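Local atomic coordinates of N-acylglucosamine 2-epimerase (Marinomonas mediterranea, PDB entry 5X32), a protein that catalyses the reversible isomerisation of D-mannose to D-fructose, and less efficiently of D-lyxose to D-xylulose. Residues G250-W255 with D280-K285; K257-L262 with E268-P273; D263-E268 with C385-K390. All blocks are in the same frame, centred on the assembly; numbering follows the deposited sequence.

Interaction 1. Residues G250-W255 with D280-K285; sequences GHQTEW and DLAYKK. With PO4 (phosphate ion), chain C.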
# COMPACT_ATOMS: atom_id res chain seq x y z
N GLY A 250 -9.93 3.97 4.41
CA GLY A 250 -8.92 3.03 3.96
C GLY A 250 -7.63 3.11 4.75
O GLY A 250 -6.97 2.10 4.98
N HIS A 251 -7.29 4.32 5.19
CA HIS A 251 -6.07 4.49 5.99
C HIS A 251 -6.30 4.13 7.46
O HIS A 251 -5.38 3.68 8.14
CB HIS A 251 -5.54 5.91 5.86
CG HIS A 251 -4.95 6.20 4.52
ND1 HIS A 251 -4.86 7.46 3.98
CD2 HIS A 251 -4.42 5.36 3.59
CE1 HIS A 251 -4.30 7.40 2.79
NE2 HIS A 251 -4.02 6.14 2.53
N GLN A 252 -7.53 4.26 7.92
CA GLN A 252 -7.87 3.81 9.26
C GLN A 252 -7.69 2.29 9.32
O GLN A 252 -7.01 1.76 10.21
CB GLN A 252 -9.31 4.19 9.64
CG GLN A 252 -9.71 5.64 9.33
CD GLN A 252 -8.68 6.64 9.81
OE1 GLN A 252 -8.16 6.54 10.92
NE2 GLN A 252 -8.36 7.62 8.96
N THR A 253 -8.28 1.60 8.34
CA THR A 253 -8.27 0.13 8.36
C THR A 253 -6.89 -0.39 8.00
O THR A 253 -6.44 -1.42 8.53
CB THR A 253 -9.33 -0.47 7.41
OG1 THR A 253 -9.07 -0.04 6.07
CG2 THR A 253 -10.74 -0.02 7.82
N GLU A 254 -6.19 0.36 7.16
CA GLU A 254 -4.83 -0.01 6.78
C GLU A 254 -3.97 0.06 8.04
O GLU A 254 -3.23 -0.87 8.36
CB GLU A 254 -4.30 0.93 5.70
CG GLU A 254 -2.83 0.81 5.39
CD GLU A 254 -2.54 0.88 3.91
OE1 GLU A 254 -2.98 1.86 3.26
OE2 GLU A 254 -1.85 -0.03 3.40
N TRP A 255 -4.14 1.13 8.80
CA TRP A 255 -3.45 1.23 10.08
C TRP A 255 -3.81 0.12 11.06
O TRP A 255 -2.93 -0.43 11.70
CB TRP A 255 -3.73 2.57 10.74
CG TRP A 255 -2.78 3.64 10.33
CD1 TRP A 255 -3.08 4.80 9.69
CD2 TRP A 255 -1.37 3.65 10.54
NE1 TRP A 255 -1.95 5.54 9.51
CE2 TRP A 255 -0.88 4.85 10.02
CE3 TRP A 255 -0.47 2.76 11.15
CZ2 TRP A 255 0.48 5.19 10.06
CZ3 TRP A 255 0.88 3.10 11.20
CH2 TRP A 255 1.34 4.31 10.66
N ASP A 280 -13.58 -0.37 13.72
CA ASP A 280 -15.02 -0.30 14.01
C ASP A 280 -15.58 1.03 13.56
O ASP A 280 -16.60 1.10 12.87
CB ASP A 280 -15.29 -0.49 15.51
CG ASP A 280 -14.99 -1.90 15.98
OD1 ASP A 280 -14.94 -2.82 15.12
OD2 ASP A 280 -14.83 -2.09 17.21
N LEU A 281 -14.88 2.10 13.95
CA LEU A 281 -15.28 3.45 13.61
C LEU A 281 -15.30 3.69 12.09
O LEU A 281 -16.29 4.21 11.55
CB LEU A 281 -14.36 4.45 14.30
CG LEU A 281 -15.02 5.73 14.81
CD1 LEU A 281 -16.36 5.42 15.44
CD2 LEU A 281 -14.12 6.39 15.81
N ALA A 282 -14.20 3.34 11.41
CA ALA A 282 -14.10 3.55 9.96
C ALA A 282 -15.18 2.79 9.22
O ALA A 282 -15.98 3.37 8.48
CB ALA A 282 -12.73 3.14 9.43
N TYR A 283 -15.26 1.49 9.47
CA TYR A 283 -16.22 0.66 8.77
C TYR A 283 -17.63 1.17 9.02
O TYR A 283 -18.41 1.35 8.07
CB TYR A 283 -16.09 -0.81 9.19
CG TYR A 283 -17.02 -1.76 8.42
CD1 TYR A 283 -18.36 -1.90 8.78
CD2 TYR A 283 -16.55 -2.50 7.35
CE1 TYR A 283 -19.21 -2.75 8.09
CE2 TYR A 283 -17.38 -3.36 6.65
CZ TYR A 283 -18.71 -3.49 7.02
OH TYR A 283 -19.55 -4.33 6.33
N LYS A 284 -17.96 1.45 10.27
CA LYS A 284 -19.32 1.89 10.55
C LYS A 284 -19.63 3.20 9.85
O LYS A 284 -20.72 3.36 9.30
CB LYS A 284 -19.56 2.06 12.05
CG LYS A 284 -20.91 2.66 12.35
CD LYS A 284 -21.30 2.45 13.80
CE LYS A 284 -20.07 2.41 14.70
NZ LYS A 284 -20.46 2.25 16.12
N LYS A 285 -18.66 4.11 9.79
CA LYS A 285 -18.93 5.36 9.10
C LYS A 285 -19.00 5.25 7.58
O LYS A 285 -19.75 6.00 6.95
CB LYS A 285 -17.89 6.42 9.47
CG LYS A 285 -17.98 6.93 10.90
CD LYS A 285 -17.13 8.16 11.03
CE LYS A 285 -16.77 8.54 12.43
NZ LYS A 285 -15.85 9.72 12.36
P PO4 C . -2.18 4.93 -0.20
O1 PO4 C . -1.62 6.11 0.58
O2 PO4 C . -3.50 5.33 -0.83
O3 PO4 C . -2.42 3.71 0.67
O4 PO4 C . -1.14 4.59 -1.24
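Gln252 and Ala282 form the centre of this small, buried contact between helices 249-265 and 271-286. The two helices are consecutive and antiparallel, a helical hairpin of the alpha/alpha barrel that characterises the N-acylglucosamine 2-epimerase family. Gln252 begins with CB against Ala282 CB, at 3.6 Å. Its CG touches the same methyl at 3.9 Å. The chain then bends at chi2 (-48°), which carries CD and the amide away from the partner helix. At the tip, NE2 is hydrogen-bonded to the backbone oxygens of Val219 and Gln248, and OE1 is also hydrogen-bonded within the protein. The apolar root of Gln252 thus packs on helix 271-286, and its polar end is bonded elsewhere.

Thr253 CG2 adds a looser contact, 4.1 Å from Ala282 CB; no hydrogen bond crosses. Thr253 OG1 instead pairs with Ser317 OG. His251 takes no part in the packing on Ala282; its side chain lies against helix 173-190. By similarity His251 is a proton donor/acceptor of the active site. Glu221 holds its ND1. A phosphate, probably from the crystallisation liquor, lies at the ring edge and also bonds Tyr113 and His178. His251 NE2 donates a weak, bent bond to phosphate O1, 3.1 Å at 137°.

Interaction 2. Residues K257-L262 with E268-P273; sequences KLLLML and ENWYLP
Leu259 and Tyr271 bring their CA atoms to 5.4 Å, and the next pair, Leu260 and Leu272, stands at 6.4 Å, where the later part of helix 249-265 meets segment 268-273. The side chains that meet are apolar or aromatic, and no hydrogen bond crosses.

Tyr271 makes most of the contacts, with Leu259 and Leu262. Its ring lies obliquely against the backbone and side chains of the first helix. CD2 approaches Leu259 O at 3.6 Å, and CE2 rests on Leu262 CB at 3.7 Å. Further out, Tyr271 OH comes near Leu262 CD1. Chi1 of -80° puts CG anti to the carbonyl carbon, beside the backbone N, and the ring beside helix 249-265. Glu268 CB sits over the centre of one face of this ring, 3.4 Å above its plane. Trp270 CZ2 lies at the ring edge, in plane.

The segments flank the short connection between the two helices of an alpha-alpha hairpin in the alpha/alpha barrel. Trp270 turns its indole toward Leu259. The two side chains cross at about a right angle, with Trp270 CH2 4.1 Å from Leu259 CD2. One indole face has Tyr271 CD1 over its centre. Helix 193-212 adds Lys204 and Gln208 beside Trp270.

Leu260 and Leu272 form a separate patch. Their CB atoms point away from the opposing segment, but the branches turn back. Leu272 has CG anti to its backbone N (chi1 -177°), and its CD1 meets Leu260 CD2 at 3.5 Å. Helix 311-328 continues this patch, with Leu323 and Leu324 touching Leu260 and Ala327 touching Leu272.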
# COMPACT_ATOMS: atom_id res chain seq x y z
N LYS A 257 -4.50 -2.83 10.32
CA LYS A 257 -3.71 -3.96 9.84
C LYS A 257 -2.25 -3.84 10.29
O LYS A 257 -1.66 -4.80 10.80
CB LYS A 257 -3.76 -4.06 8.32
CG LYS A 257 -2.78 -5.10 7.77
CD LYS A 257 -2.93 -5.26 6.29
CE LYS A 257 -2.76 -3.91 5.61
NZ LYS A 257 -1.39 -3.62 5.15
N LEU A 258 -1.65 -2.67 10.06
CA LEU A 258 -0.26 -2.47 10.45
C LEU A 258 -0.07 -2.70 11.97
O LEU A 258 0.86 -3.39 12.37
CB LEU A 258 0.20 -1.07 10.03
CG LEU A 258 0.26 -0.95 8.49
CD1 LEU A 258 0.48 0.48 8.02
CD2 LEU A 258 1.33 -1.86 7.87
N LEU A 259 -0.96 -2.18 12.79
CA LEU A 259 -0.89 -2.40 14.24
C LEU A 259 -0.93 -3.88 14.59
O LEU A 259 -0.19 -4.31 15.47
CB LEU A 259 -2.03 -1.70 14.97
CG LEU A 259 -2.03 -0.18 14.80
CD1 LEU A 259 -3.14 0.49 15.62
CD2 LEU A 259 -0.66 0.43 15.05
N LEU A 260 -1.78 -4.65 13.93
CA LEU A 260 -1.87 -6.06 14.30
C LEU A 260 -0.61 -6.81 13.83
O LEU A 260 -0.09 -7.71 14.51
CB LEU A 260 -3.16 -6.68 13.75
CG LEU A 260 -4.39 -5.96 14.32
CD1 LEU A 260 -5.69 -6.50 13.81
CD2 LEU A 260 -4.38 -6.01 15.83
N MET A 261 -0.11 -6.40 12.68
CA MET A 261 1.13 -6.96 12.16
C MET A 261 2.32 -6.66 13.11
O MET A 261 3.17 -7.52 13.36
CB MET A 261 1.37 -6.42 10.77
CG MET A 261 0.46 -7.01 9.70
SD MET A 261 0.82 -6.28 8.09
CE MET A 261 2.51 -6.84 7.80
N LEU A 262 2.35 -5.46 13.67
CA LEU A 262 3.36 -5.09 14.64
C LEU A 262 3.14 -5.84 15.95
O LEU A 262 4.08 -6.23 16.63
CB LEU A 262 3.32 -3.59 14.89
CG LEU A 262 4.04 -2.76 13.85
CD1 LEU A 262 3.88 -1.30 14.19
CD2 LEU A 262 5.51 -3.15 13.76
N GLU A 268 2.46 -4.95 22.06
CA GLU A 268 2.22 -3.70 22.77
C GLU A 268 0.74 -3.64 23.13
O GLU A 268 -0.11 -3.86 22.26
CB GLU A 268 2.61 -2.50 21.91
CG GLU A 268 3.40 -1.43 22.63
CD GLU A 268 4.89 -1.74 22.67
OE1 GLU A 268 5.50 -1.89 21.59
OE2 GLU A 268 5.45 -1.85 23.77
N ASN A 269 0.42 -3.35 24.39
CA ASN A 269 -0.94 -3.61 24.86
C ASN A 269 -2.01 -2.64 24.31
O ASN A 269 -3.20 -2.88 24.50
CB ASN A 269 -0.99 -3.66 26.40
CG ASN A 269 -0.67 -2.33 27.08
OD1 ASN A 269 -0.74 -1.26 26.47
ND2 ASN A 269 -0.38 -2.40 28.38
N TRP A 270 -1.60 -1.57 23.63
CA TRP A 270 -2.59 -0.67 23.01
C TRP A 270 -2.87 -1.01 21.53
O TRP A 270 -3.84 -0.51 20.95
CB TRP A 270 -2.13 0.79 23.11
CG TRP A 270 -0.87 1.11 22.32
CD1 TRP A 270 0.41 1.02 22.76
CD2 TRP A 270 -0.79 1.60 20.96
NE1 TRP A 270 1.28 1.40 21.78
CE2 TRP A 270 0.58 1.76 20.67
CE3 TRP A 270 -1.73 1.90 19.98
CZ2 TRP A 270 1.02 2.22 19.42
CZ3 TRP A 270 -1.28 2.35 18.74
CH2 TRP A 270 0.08 2.51 18.48
N TYR A 271 -2.05 -1.87 20.94
CA TYR A 271 -2.18 -2.21 19.52
C TYR A 271 -3.58 -2.71 19.16
O TYR A 271 -4.27 -2.13 18.32
CB TYR A 271 -1.15 -3.26 19.13
CG TYR A 271 0.22 -2.71 18.89
CD1 TYR A 271 0.44 -1.34 18.86
CD2 TYR A 271 1.31 -3.55 18.68
CE1 TYR A 271 1.71 -0.83 18.63
CE2 TYR A 271 2.58 -3.05 18.45
CZ TYR A 271 2.77 -1.69 18.43
OH TYR A 271 4.03 -1.17 18.21
N LEU A 272 -4.00 -3.79 19.82
CA LEU A 272 -5.28 -4.42 19.49
C LEU A 272 -6.48 -3.53 19.80
O LEU A 272 -7.37 -3.44 18.97
CB LEU A 272 -5.42 -5.76 20.21
CG LEU A 272 -6.69 -6.51 19.86
CD1 LEU A 272 -6.72 -6.78 18.36
CD2 LEU A 272 -6.73 -7.83 20.61
N PRO A 273 -6.54 -2.88 20.98
CA PRO A 273 -7.68 -1.98 21.16
C PRO A 273 -7.72 -0.83 20.14
O PRO A 273 -8.80 -0.40 19.74
CB PRO A 273 -7.50 -1.44 22.58
CG PRO A 273 -6.74 -2.49 23.27
CD PRO A 273 -5.83 -3.11 22.26

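Interaction 3. Residues D263-E268 with C385-K390; sequences DKRSPE and CYEVLK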
# COMPACT_ATOMS: atom_id res chain seq x y z
N ASP A 263 1.88 -6.06 16.29
CA ASP A 263 1.53 -6.73 17.53
C ASP A 263 1.96 -8.19 17.49
O ASP A 263 2.08 -8.82 18.55
CB ASP A 263 0.03 -6.62 17.82
CG ASP A 263 -0.29 -6.91 19.27
OD1 ASP A 263 0.66 -6.99 20.08
OD2 ASP A 263 -1.49 -7.02 19.60
N LYS A 264 2.17 -8.75 16.30
CA LYS A 264 2.66 -10.12 16.31
C LYS A 264 4.18 -10.13 16.31
O LYS A 264 4.79 -11.06 16.82
CB LYS A 264 2.14 -10.90 15.10
CG LYS A 264 3.10 -11.95 14.44
CD LYS A 264 3.66 -13.11 15.29
CE LYS A 264 4.23 -14.21 14.39
NZ LYS A 264 5.33 -13.70 13.46
N ARG A 265 4.81 -9.06 15.86
CA ARG A 265 6.26 -9.04 15.84
C ARG A 265 6.84 -8.57 17.16
O ARG A 265 7.71 -9.22 17.74
CB ARG A 265 6.76 -8.16 14.70
CG ARG A 265 6.09 -8.50 13.41
CD ARG A 265 6.70 -7.83 12.19
NE ARG A 265 5.86 -8.04 11.02
CZ ARG A 265 5.66 -9.21 10.43
NH1 ARG A 265 6.25 -10.30 10.89
NH2 ARG A 265 4.87 -9.29 9.37
N SER A 266 6.33 -7.46 17.66
CA SER A 266 6.84 -6.88 18.89
C SER A 266 5.67 -6.28 19.64
O SER A 266 5.36 -5.09 19.48
CB SER A 266 7.93 -5.84 18.55
OG SER A 266 8.42 -5.16 19.69
N PRO A 267 4.98 -7.11 20.45
CA PRO A 267 3.68 -6.79 21.08
C PRO A 267 3.65 -5.53 21.94
O PRO A 267 4.66 -5.10 22.48
CB PRO A 267 3.40 -8.02 21.95
CG PRO A 267 4.30 -9.09 21.48
CD PRO A 267 5.45 -8.47 20.75
N GLU A 268 2.46 -4.95 22.06
CA GLU A 268 2.22 -3.70 22.77
C GLU A 268 0.74 -3.64 23.13
O GLU A 268 -0.11 -3.86 22.26
CB GLU A 268 2.61 -2.50 21.91
CG GLU A 268 3.40 -1.43 22.63
CD GLU A 268 4.89 -1.74 22.67
OE1 GLU A 268 5.50 -1.89 21.59
OE2 GLU A 268 5.45 -1.85 23.77
N CYS A 385 -4.48 -10.30 0.13
CA CYS A 385 -4.66 -11.74 0.05
C CYS A 385 -3.48 -12.48 0.69
O CYS A 385 -3.69 -13.42 1.46
CB CYS A 385 -4.82 -12.18 -1.39
SG CYS A 385 -6.33 -11.62 -2.21
N TYR A 386 -2.24 -12.04 0.41
CA TYR A 386 -1.02 -12.66 0.94
C TYR A 386 -0.98 -12.67 2.45
O TYR A 386 -0.58 -13.67 3.08
CB TYR A 386 0.23 -11.95 0.40
CG TYR A 386 0.62 -12.30 -1.03
CD1 TYR A 386 0.60 -13.62 -1.49
CD2 TYR A 386 0.98 -11.30 -1.92
CE1 TYR A 386 0.96 -13.92 -2.81
CE2 TYR A 386 1.31 -11.58 -3.22
CZ TYR A 386 1.31 -12.89 -3.66
OH TYR A 386 1.65 -13.13 -4.95
N GLU A 387 -1.40 -11.56 3.05
CA GLU A 387 -1.35 -11.51 4.50
C GLU A 387 -2.46 -12.33 5.13
O GLU A 387 -2.22 -12.95 6.17
CB GLU A 387 -1.38 -10.08 5.03
CG GLU A 387 -0.88 -10.07 6.45
CD GLU A 387 0.46 -9.39 6.56
OE1 GLU A 387 0.99 -8.94 5.52
OE2 GLU A 387 1.04 -9.43 7.67
N VAL A 388 -3.63 -12.41 4.50
CA VAL A 388 -4.61 -13.34 5.05
C VAL A 388 -4.03 -14.76 4.94
O VAL A 388 -4.17 -15.56 5.87
CB VAL A 388 -5.95 -13.26 4.33
CG1 VAL A 388 -6.88 -14.34 4.85
CG2 VAL A 388 -6.55 -11.88 4.51
N LEU A 389 -3.35 -15.03 3.82
CA LEU A 389 -2.77 -16.34 3.55
C LEU A 389 -1.74 -16.76 4.59
O LEU A 389 -1.62 -17.95 4.89
CB LEU A 389 -2.11 -16.35 2.16
CG LEU A 389 -2.89 -16.92 0.98
CD1 LEU A 389 -2.13 -16.72 -0.32
CD2 LEU A 389 -3.21 -18.39 1.22
N LYS A 390 -0.97 -15.82 5.11
CA LYS A 390 -0.00 -16.18 6.16
C LYS A 390 -0.72 -16.80 7.37
O LYS A 390 -0.24 -17.76 7.97
CB LYS A 390 0.83 -14.97 6.59
CG LYS A 390 1.77 -14.44 5.52
CD LYS A 390 2.57 -13.23 6.00
CE LYS A 390 3.21 -13.47 7.37
NZ LYS A 390 4.03 -12.29 7.81
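The Arg265 guanidinium has Lys390 NZ at its edge, near its plane, while Glu387 OE2 comes in obliquely. The guanidinium and carboxylate planes are 72° apart, so they do not pair side by side. Arg265 and Lys390 end helices 249-265 and 379-390, which run parallel in the alpha/alpha barrel. Each helix carries near its start a histidine, His251 or His380, that by similarity is a proton donor/acceptor. This contact joins the other ends of the two helices, at the surface.

Three charged tips carry it. Arg265 runs extended from CG to NE and brings NH2 toward Lys390 and Glu387. NH2 is 3.5 Å from Lys390 NZ, and both are donors, so no bond forms. Glu387 OE2 lies 4.2 Å from Arg265 NH2, beyond a salt bridge. It is also 4.1 Å from Lys390 NZ. Its negative charge probably offsets part of the repulsion between the two cations. A further positive charge stands back, with Lys264 NZ 6.0 Å from Lys390 NZ.

Glu387 has CG anti to the backbone N (chi1 -162°) and then bends at chi2, which turns its carboxylate to the first helix. Arg265 has a firmer partner in Asp188, which forms a salt bridge to NH1.

Beyond Arg265 the chain leaves helical geometry at Ser266. Lys200 of helix 193-212 bonds Ser266 OG and makes a salt bridge with Glu268 OE1. A weak bond also spans the turn, from Glu268 N to Asp263 OD1, 3.4 Å long at 153°.

From the N terminus, helix 249-265 and the residues just after it supply the first segments: 250-255, 257-262 and 263-268. The chain then turns into helix 271-286. Interaction 2 closes the short loop first, at 268-273. Interaction 1 closes the wider loop at 280-285 and so encloses interaction 2. Both join the arms of one antiparallel hairpin, at two levels. Interaction 3 starts within both loops but closes only at 385-390, so it crosses both. It brings the C-terminal end of helix 249-265 to the last helix of the chain. Interactions 2 and 3 share Glu268 and touch through packing, as where Tyr271 meets Asp263. Interaction 1 touches neither and holds His251, an active-site residue by similarity.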